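Local coordinates for protein cytolethal distending toxin subunit B (Escherichia coli, PDB 2F1N) that nicks DNA as the endonuclease subunit of a tripartite toxin, very probably causing the DNA damage that leads to G2/M cell cycle arrest, at residues V48-V53 against D141-A146; Q91-Y96 against A110-R115; R116-F121 against G135-N140. All coordinates share one frame; numbering follows the deposited sequence.

From the N terminus, strand 50-56 of one sheet supplies the first half of contact 1, whose loop closes only at strand 141-147 of the second sheet. Within that long loop lie two short ones in series. Contact 2 closes a hairpin between strands 92-98 and 109-113, the latter next to strand 50-56 in its sheet; contact 3 closes another between strands 119-123 and 133-138, the latter beside strand 141-147. Each hairpin thus contributes two strands to one of the layers, and contact 1 packs the layers face to face. Contacts 2 and 3 also touch each other directly, across the two sheets.

Contact 1. Residues V48-V53 against D141-A146; sequences VDILAV and DAFFTA
Ile50 and Phe143 meet in the interior of the beta sandwich of the DNase I-like fold, where strand 50-56 of one sheet faces strand 141-147 of the other. The two strand segments run roughly parallel, 24° apart, and their axes come as close as 6.4 Å, near for facing layers; no backbone-to-backbone hydrogen bond joins them. Ile50 reaches across with CG1 anti to its carbonyl carbon (chi1 -70°), and the terminal CD1 arrives over one face of the Phe143 ring. It sits 3.4 Å from the ring centroid, displaced toward the rim on the side of CD2 and CE2, a close CH-pi contact in which the two side chains cross at about a right angle. Val18 and Met181 also pack on Phe143, and the Phe16 ring meets it at a steep tilt.

Farther along, the layers draw closer because the residues become small. Ala52 and Thr145 point at each other, with CB of Ala52 only 3.5 Å from CB of Thr145. The Thr145 hydroxyl is anti to its backbone N (chi1 180°), which carries OG1 past the alanine methyl toward the next residue of the facing strand. This buried hydroxyl also bonds to the side-chain amide of Gln54. Its own proton goes to Val53: Thr145 OG1 donates to Val53 O over 3.1 Å, approaching from above the carbonyl plane.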
loop_
_atom_site.group_PDB
_atom_site.type_symbol
_atom_site.label_atom_id
_atom_site.label_comp_id
_atom_site.label_asym_id
_atom_site.label_seq_id
_atom_site.Cartn_x
_atom_site.Cartn_y
_atom_site.Cartn_z
ATOM N N VAL A 48 11.125 -7.065 -0.780
ATOM C CA VAL A 48 9.830 -6.941 -1.462
ATOM C C VAL A 48 9.934 -5.999 -2.664
ATOM O O VAL A 48 10.763 -5.098 -2.649
ATOM C CB VAL A 48 8.702 -6.535 -0.503
ATOM C CG1 VAL A 48 8.753 -7.406 0.788
ATOM C CG2 VAL A 48 8.768 -5.066 -0.166
ATOM N N ASP A 49 9.109 -6.249 -3.685
ATOM C CA ASP A 49 9.042 -5.431 -4.910
ATOM C C ASP A 49 8.252 -4.140 -4.693
ATOM O O ASP A 49 8.617 -3.094 -5.236
ATOM C CB ASP A 49 8.366 -6.258 -5.998
ATOM C CG ASP A 49 9.105 -7.556 -6.252
ATOM O OD1 ASP A 49 10.353 -7.480 -6.481
ATOM O OD2 ASP A 49 8.556 -8.700 -6.208
ATOM N N ILE A 50 7.172 -4.233 -3.917
ATOM C CA ILE A 50 6.321 -3.069 -3.669
ATOM C C ILE A 50 6.050 -3.031 -2.177
ATOM O O ILE A 50 5.667 -4.038 -1.587
ATOM C CB ILE A 50 5.023 -3.150 -4.478
ATOM C CG1 ILE A 50 5.372 -2.955 -5.970
ATOM C CG2 ILE A 50 4.069 -1.991 -4.084
ATOM C CD1 ILE A 50 4.405 -3.475 -6.907
ATOM N N LEU A 51 6.302 -1.878 -1.560
ATOM C CA LEU A 51 5.911 -1.650 -0.188
ATOM C C LEU A 51 4.908 -0.468 -0.104
ATOM O O LEU A 51 5.200 0.657 -0.541
ATOM C CB LEU A 51 7.150 -1.325 0.692
ATOM C CG LEU A 51 6.880 -0.943 2.153
ATOM C CD1 LEU A 51 6.256 -2.134 2.943
ATOM C CD2 LEU A 51 8.154 -0.399 2.802
ATOM N N ALA A 52 3.756 -0.732 0.534
ATOM C CA ALA A 52 2.791 0.306 0.826
ATOM C C ALA A 52 3.085 0.793 2.237
ATOM O O ALA A 52 3.272 -0.012 3.168
ATOM C CB ALA A 52 1.337 -0.231 0.735
ATOM N N VAL A 53 3.102 2.098 2.390
ATOM C CA VAL A 53 3.422 2.711 3.703
ATOM C C VAL A 53 2.296 3.659 4.138
ATOM O O VAL A 53 1.752 4.447 3.301
ATOM C CB VAL A 53 4.765 3.510 3.610
ATOM C CG1 VAL A 53 5.214 4.029 5.046
ATOM C CG2 VAL A 53 5.874 2.662 2.965
ATOM N N ASP A 141 -0.959 -4.828 -13.490
ATOM C CA ASP A 141 -1.265 -4.913 -12.066
ATOM C C ASP A 141 -1.195 -3.520 -11.432
ATOM O O ASP A 141 -0.361 -2.717 -11.826
ATOM C CB ASP A 141 -0.210 -5.779 -11.414
ATOM C CG ASP A 141 -0.182 -7.180 -11.985
ATOM O OD1 ASP A 141 -1.217 -7.832 -11.972
ATOM O OD2 ASP A 141 0.837 -7.698 -12.440
ATOM N N ALA A 142 -2.088 -3.259 -10.483
ATOM C CA ALA A 142 -2.104 -1.978 -9.806
ATOM C C ALA A 142 -2.002 -2.234 -8.308
ATOM O O ALA A 142 -2.625 -3.160 -7.763
ATOM C CB ALA A 142 -3.408 -1.237 -10.155
ATOM N N PHE A 143 -1.271 -1.347 -7.603
ATOM C CA PHE A 143 -1.098 -1.540 -6.176
ATOM C C PHE A 143 -1.383 -0.210 -5.488
ATOM O O PHE A 143 -0.901 0.812 -5.960
ATOM C CB PHE A 143 0.362 -1.910 -5.919
ATOM C CG PHE A 143 0.766 -3.189 -6.599
ATOM C CD1 PHE A 143 0.556 -4.415 -5.962
ATOM C CD2 PHE A 143 1.312 -3.158 -7.875
ATOM C CE1 PHE A 143 0.918 -5.631 -6.602
ATOM C CE2 PHE A 143 1.680 -4.368 -8.527
ATOM C CZ PHE A 143 1.483 -5.570 -7.868
ATOM N N PHE A 144 -2.215 -0.256 -4.430
ATOM C CA PHE A 144 -2.598 0.943 -3.666
ATOM C C PHE A 144 -2.130 0.841 -2.239
ATOM O O PHE A 144 -2.026 -0.252 -1.677
ATOM C CB PHE A 144 -4.121 1.134 -3.638
ATOM C CG PHE A 144 -4.708 1.527 -4.987
ATOM C CD1 PHE A 144 -4.829 0.591 -5.997
ATOM C CD2 PHE A 144 -4.995 2.858 -5.259
ATOM C CE1 PHE A 144 -5.361 0.961 -7.285
ATOM C CE2 PHE A 144 -5.511 3.251 -6.498
ATOM C CZ PHE A 144 -5.669 2.310 -7.528
ATOM N N THR A 145 -1.802 2.006 -1.673
ATOM C CA THR A 145 -1.710 2.108 -0.215
ATOM C C THR A 145 -2.939 2.826 0.397
ATOM O O THR A 145 -3.423 3.803 -0.159
ATOM C CB THR A 145 -0.375 2.784 0.177
ATOM O OG1 THR A 145 -0.300 2.882 1.630
ATOM C CG2 THR A 145 -0.285 4.268 -0.356
ATOM N N ALA A 146 -3.465 2.285 1.502
ATOM C CA ALA A 146 -4.701 2.814 2.114
ATOM C C ALA A 146 -4.539 2.950 3.611
ATOM O O ALA A 146 -3.822 2.152 4.261
ATOM C CB ALA A 146 -5.886 1.929 1.855
#

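Contact 2. Residues Q91-Y96 against A110-R115; sequences QQVYIY and ALVSNR
Tyr94 and Ser113 form an antiparallel hydrogen-bonded pair, as do Tyr96 and Leu111, and between them Ile95 and Val112 make the non-hydrogen-bonded pair. The bonds are short and nearly straight: Tyr94 N to Ser113 O is 2.9 Å at 175°, and Tyr96 N to Leu111 O is 2.7 Å.

The tight part is this ladder from Tyr94 to Tyr96. On the face toward helix 31-42, Ile95 CG1 lies 4.2 Å from Val112 CG1, both residues touching Trp34; at its border Val93 CG2 rests 3.8 Å from Val112 CG1, the two valines crossing obliquely. On the other, the Tyr96 ring turns its edge to the serine, CE2 lying 3.5 Å from Ser113 OG in the ring plane. Its hydroxyl bonds to Glu79 and to the backbone N of Ala117, tying the ring down at its far end.

Toward Gln92 and Arg115 the strands part. Beyond the last direct bond a water bridges two carbonyl oxygens, donating to Gln92 O at 2.5 Å and to Asn114 O. The Tyr94 ring, partly exposed, reaches Arg115 only through CD1 against the backbone.

This antiparallel ladder is that of a beta hairpin, strands 92-98 and 109-113, within one sheet of the DNase I-like sandwich.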
loop_
_atom_site.group_PDB
_atom_site.type_symbol
_atom_site.label_atom_id
_atom_site.label_comp_id
_atom_site.label_asym_id
_atom_site.label_seq_id
_atom_site.Cartn_x
_atom_site.Cartn_y
_atom_site.Cartn_z
ATOM N N GLN A 91 19.640 -1.449 -6.961
ATOM C CA GLN A 91 20.499 -0.254 -6.902
ATOM C C GLN A 91 19.697 1.037 -6.631
ATOM O O GLN A 91 20.150 1.945 -5.937
ATOM C CB GLN A 91 21.306 -0.114 -8.203
ATOM C CG GLN A 91 22.221 -1.322 -8.531
ATOM C CD GLN A 91 23.166 -1.075 -9.720
ATOM O OE1 GLN A 91 24.365 -1.327 -9.623
ATOM N NE2 GLN A 91 22.616 -0.608 -10.843
ATOM N N GLN A 92 18.505 1.137 -7.189
ATOM C CA GLN A 92 17.659 2.300 -6.882
ATOM C C GLN A 92 16.204 1.885 -6.778
ATOM O O GLN A 92 15.769 0.901 -7.399
ATOM C CB GLN A 92 17.770 3.362 -7.962
ATOM C CG GLN A 92 19.167 3.910 -8.199
ATOM C CD GLN A 92 19.131 5.186 -9.015
ATOM O OE1 GLN A 92 19.637 6.234 -8.574
ATOM N NE2 GLN A 92 18.539 5.107 -10.204
ATOM N N VAL A 93 15.426 2.668 -6.047
ATOM C CA VAL A 93 13.994 2.384 -5.993
ATOM C C VAL A 93 13.239 3.690 -6.240
ATOM O O VAL A 93 13.814 4.785 -6.078
ATOM C CB VAL A 93 13.549 1.730 -4.649
ATOM C CG1 VAL A 93 14.115 0.266 -4.485
ATOM C CG2 VAL A 93 13.846 2.648 -3.444
ATOM N N TYR A 94 11.967 3.569 -6.580
ATOM C CA TYR A 94 11.089 4.713 -6.808
ATOM C C TYR A 94 10.141 4.868 -5.631
ATOM O O TYR A 94 9.585 3.897 -5.133
ATOM C CB TYR A 94 10.264 4.503 -8.116
ATOM C CG TYR A 94 11.106 4.704 -9.349
ATOM C CD1 TYR A 94 11.884 3.670 -9.841
ATOM C CD2 TYR A 94 11.102 5.935 -9.993
ATOM C CE1 TYR A 94 12.700 3.865 -10.992
ATOM C CE2 TYR A 94 11.857 6.144 -11.116
ATOM C CZ TYR A 94 12.639 5.088 -11.626
ATOM O OH TYR A 94 13.398 5.285 -12.757
ATOM N N ILE A 95 9.965 6.109 -5.137
ATOM C CA ILE A 95 9.001 6.355 -4.062
ATOM C C ILE A 95 7.896 7.237 -4.572
ATOM O O ILE A 95 8.166 8.267 -5.212
ATOM C CB ILE A 95 9.708 7.085 -2.849
ATOM C CG1 ILE A 95 10.878 6.241 -2.296
ATOM C CG2 ILE A 95 8.658 7.328 -1.733
ATOM C CD1 ILE A 95 11.640 7.006 -1.142
ATOM N N TYR A 96 6.646 6.885 -4.293
ATOM C CA TYR A 96 5.524 7.771 -4.672
ATOM C C TYR A 96 4.980 8.231 -3.349
ATOM O O TYR A 96 4.530 7.419 -2.494
ATOM C CB TYR A 96 4.469 6.966 -5.501
ATOM C CG TYR A 96 5.153 6.532 -6.750
ATOM C CD1 TYR A 96 5.223 7.404 -7.855
ATOM C CD2 TYR A 96 5.890 5.330 -6.788
ATOM C CE1 TYR A 96 5.942 7.056 -9.016
ATOM C CE2 TYR A 96 6.641 4.994 -7.923
ATOM C CZ TYR A 96 6.655 5.856 -9.027
ATOM O OH TYR A 96 7.425 5.540 -10.145
ATOM N N ALA A 110 2.721 6.477 1.299
ATOM C CA ALA A 110 3.723 6.199 0.237
ATOM C C ALA A 110 3.607 4.804 -0.343
ATOM O O ALA A 110 3.094 3.884 0.295
ATOM C CB ALA A 110 5.201 6.423 0.771
ATOM N N LEU A 111 4.111 4.686 -1.563
ATOM C CA LEU A 111 4.432 3.385 -2.170
ATOM C C LEU A 111 5.888 3.432 -2.600
ATOM O O LEU A 111 6.355 4.423 -3.200
ATOM C CB LEU A 111 3.523 3.166 -3.361
ATOM C CG LEU A 111 2.084 2.762 -3.103
ATOM C CD1 LEU A 111 1.230 3.134 -4.347
ATOM C CD2 LEU A 111 2.058 1.228 -2.883
ATOM N N VAL A 112 6.613 2.353 -2.329
ATOM C CA VAL A 112 7.995 2.225 -2.752
ATOM C C VAL A 112 8.050 1.035 -3.717
ATOM O O VAL A 112 7.463 -0.031 -3.421
ATOM C CB VAL A 112 8.901 1.914 -1.560
ATOM C CG1 VAL A 112 10.400 2.054 -1.967
ATOM C CG2 VAL A 112 8.558 2.880 -0.389
ATOM N N SER A 113 8.699 1.233 -4.844
ATOM C CA SER A 113 8.741 0.152 -5.849
ATOM C C SER A 113 10.085 0.002 -6.512
ATOM O O SER A 113 10.730 0.976 -6.819
ATOM C CB SER A 113 7.713 0.372 -6.951
ATOM O OG SER A 113 7.507 1.725 -7.164
ATOM N N ASN A 114 10.471 -1.238 -6.785
ATOM C CA ASN A 114 11.763 -1.437 -7.486
ATOM C C ASN A 114 11.673 -1.292 -9.010
ATOM O O ASN A 114 12.693 -1.468 -9.714
ATOM C CB ASN A 114 12.402 -2.773 -7.111
ATOM C CG ASN A 114 11.528 -3.967 -7.396
ATOM O OD1 ASN A 114 10.555 -3.908 -8.131
ATOM N ND2 ASN A 114 11.945 -5.113 -6.845
ATOM N N ARG A 115 10.484 -0.930 -9.487
ATOM C CA ARG A 115 10.273 -0.571 -10.887
ATOM C C ARG A 115 9.584 0.800 -10.945
ATOM O O ARG A 115 8.683 1.060 -10.156
ATOM C CB ARG A 115 9.390 -1.638 -11.575
ATOM C CG ARG A 115 10.062 -3.022 -11.651
ATOM C CD ARG A 115 9.338 -4.084 -12.535
ATOM N NE ARG A 115 9.357 -3.792 -13.988
ATOM C CZ ARG A 115 9.887 -4.578 -14.960
ATOM N NH1 ARG A 115 10.495 -5.732 -14.684
ATOM N NH2 ARG A 115 9.814 -4.191 -16.239
HETATM O O HOH W 1 15.042 -0.338 -9.444
#

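Contact 3. Residues R116-F121 against G135-N140; sequences RADEVF and GIRIGN
A classic beta bulge opens strand 119-123 of the hairpin it forms with strand 133-138, at the edge of one sheet of the DNase I-like sandwich: Asp118 and Glu119 both face Arg137. The carbonyl of Arg137 serves both residues, taking a 2.8 Å bond from Asp118 N and a weak one from Glu119 N. Beyond the bulge the antiparallel ladder is regular, with Phe121 and Gly135 exchanging two backbone bonds.

The bulge also sets two acidic side chains around one guanidinium. Glu119, extended with CG anti to its backbone N (chi1 -168°), brings OE1 to the edge of the group. Arg137 NE donates to Glu119 OE1 at 2.9 Å, a salt bridge made in the guanidinium plane and onto the anti lone pair, although the carboxylate is turned 80° from that plane. His175 is a second partner of the same oxygen, so two donors should steady its charge. Asp118 comes instead over one face, its CB 3.5 Å from Arg137 NH2. Just before the bulge, Ala117 CB packs 3.7 Å from Ile136 CB, an isoleucine that also touches Leu111 and Ser113 of the other sheet.

Gly139, in the turn after the strand, is gripped through both its O and its N. Arg137 bends at chi3 (58°), which brings NH1 back to donate to Gly139 O within its own segment. From the facing segment, just ahead of its strand, Asp118 OD2 accepts a 2.8 Å bond from Gly139 N through its anti lone pair.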
loop_
_atom_site.group_PDB
_atom_site.type_symbol
_atom_site.label_atom_id
_atom_site.label_comp_id
_atom_site.label_asym_id
_atom_site.label_seq_id
_atom_site.Cartn_x
_atom_site.Cartn_y
_atom_site.Cartn_z
ATOM N N ARG A 116 9.964 1.646 -11.886
ATOM C CA ARG A 116 9.182 2.851 -12.109
ATOM C C ARG A 116 7.724 2.552 -12.391
ATOM O O ARG A 116 7.398 1.646 -13.199
ATOM C CB ARG A 116 9.787 3.667 -13.258
ATOM C CG ARG A 116 8.999 4.928 -13.721
ATOM C CD ARG A 116 9.636 5.549 -15.034
ATOM N NE ARG A 116 9.031 6.839 -15.436
ATOM C CZ ARG A 116 7.891 7.005 -16.125
ATOM N NH1 ARG A 116 7.173 5.967 -16.543
ATOM N NH2 ARG A 116 7.461 8.239 -16.369
ATOM N N ALA A 117 6.832 3.341 -11.807
ATOM C CA ALA A 117 5.411 3.153 -12.072
ATOM C C ALA A 117 5.119 3.475 -13.537
ATOM O O ALA A 117 5.579 4.502 -14.055
ATOM C CB ALA A 117 4.593 4.141 -11.194
ATOM N N ASP A 118 4.377 2.608 -14.221
ATOM C CA ASP A 118 3.880 2.980 -15.562
ATOM C C ASP A 118 2.836 4.073 -15.528
ATOM O O ASP A 118 2.712 4.887 -16.463
ATOM C CB ASP A 118 3.347 1.738 -16.299
ATOM C CG ASP A 118 4.449 0.697 -16.489
ATOM O OD1 ASP A 118 5.613 1.085 -16.736
ATOM O OD2 ASP A 118 4.268 -0.527 -16.399
ATOM N N GLU A 119 2.056 4.069 -14.458
ATOM C CA GLU A 119 0.965 5.034 -14.297
ATOM C C GLU A 119 0.789 5.246 -12.787
ATOM O O GLU A 119 1.053 4.347 -11.985
ATOM C CB GLU A 119 -0.326 4.485 -14.965
ATOM C CG GLU A 119 -1.474 5.449 -15.146
ATOM C CD GLU A 119 -2.594 4.880 -16.006
ATOM O OE1 GLU A 119 -2.668 3.642 -16.261
ATOM O OE2 GLU A 119 -3.412 5.705 -16.408
ATOM N N VAL A 120 0.405 6.460 -12.424
ATOM C CA VAL A 120 0.106 6.756 -11.012
ATOM C C VAL A 120 -1.358 7.133 -10.855
ATOM O O VAL A 120 -1.857 7.989 -11.611
ATOM C CB VAL A 120 0.985 7.895 -10.503
ATOM C CG1 VAL A 120 0.758 8.068 -8.926
ATOM C CG2 VAL A 120 2.430 7.589 -10.828
ATOM N N PHE A 121 -2.008 6.539 -9.858
ATOM C CA PHE A 121 -3.440 6.796 -9.543
ATOM C C PHE A 121 -3.574 7.556 -8.203
ATOM O O PHE A 121 -2.948 7.188 -7.223
ATOM C CB PHE A 121 -4.257 5.520 -9.434
ATOM C CG PHE A 121 -4.181 4.655 -10.652
ATOM C CD1 PHE A 121 -4.478 5.156 -11.903
ATOM C CD2 PHE A 121 -3.738 3.343 -10.545
ATOM C CE1 PHE A 121 -4.385 4.328 -13.055
ATOM C CE2 PHE A 121 -3.624 2.541 -11.694
ATOM C CZ PHE A 121 -3.965 3.034 -12.923
ATOM N N GLY A 135 -2.055 4.987 -5.704
ATOM C CA GLY A 135 -1.759 3.700 -6.337
ATOM C C GLY A 135 -0.769 3.845 -7.492
ATOM O O GLY A 135 -0.629 4.940 -8.055
ATOM N N ILE A 136 -0.095 2.732 -7.847
ATOM C CA ILE A 136 0.722 2.711 -9.066
ATOM C C ILE A 136 0.314 1.495 -9.912
ATOM O O ILE A 136 -0.109 0.477 -9.382
ATOM C CB ILE A 136 2.242 2.647 -8.762
ATOM C CG1 ILE A 136 2.616 1.372 -8.015
ATOM C CG2 ILE A 136 2.637 3.942 -7.917
ATOM C CD1 ILE A 136 4.109 1.231 -7.761
ATOM N N ARG A 137 0.495 1.614 -11.211
ATOM C CA ARG A 137 0.303 0.480 -12.122
ATOM C C ARG A 137 1.671 0.077 -12.651
ATOM O O ARG A 137 2.459 0.953 -13.053
ATOM C CB ARG A 137 -0.613 0.891 -13.293
ATOM C CG ARG A 137 -0.868 -0.316 -14.276
ATOM C CD ARG A 137 -1.762 0.053 -15.451
ATOM N NE ARG A 137 -1.209 1.158 -16.251
ATOM C CZ ARG A 137 -0.234 1.022 -17.175
ATOM N NH1 ARG A 137 0.336 -0.166 -17.394
ATOM N NH2 ARG A 137 0.210 2.091 -17.845
ATOM N N ILE A 138 1.966 -1.234 -12.634
ATOM C CA ILE A 138 3.163 -1.761 -13.289
ATOM C C ILE A 138 2.607 -2.845 -14.194
ATOM O O ILE A 138 2.059 -3.848 -13.702
ATOM C CB ILE A 138 4.126 -2.339 -12.269
ATOM C CG1 ILE A 138 4.698 -1.188 -11.401
ATOM C CG2 ILE A 138 5.319 -3.041 -12.959
ATOM C CD1 ILE A 138 5.186 -1.700 -10.108
ATOM N N GLY A 139 2.688 -2.628 -15.500
ATOM C CA GLY A 139 2.088 -3.616 -16.417
ATOM C C GLY A 139 0.593 -3.747 -16.172
ATOM O O GLY A 139 -0.153 -2.760 -16.097
ATOM N N ASN A 140 0.146 -4.988 -16.009
ATOM C CA ASN A 140 -1.266 -5.280 -15.879
ATOM C C ASN A 140 -1.777 -5.322 -14.434
ATOM O O ASN A 140 -2.881 -5.791 -14.199
ATOM C CB ASN A 140 -1.471 -6.661 -16.497
ATOM C CG ASN A 140 -2.867 -6.903 -16.880
ATOM O OD1 ASN A 140 -3.427 -6.188 -17.730
ATOM N ND2 ASN A 140 -3.464 -7.955 -16.285
HETATM O O HOH W 2 2.656 -0.725 -18.954
#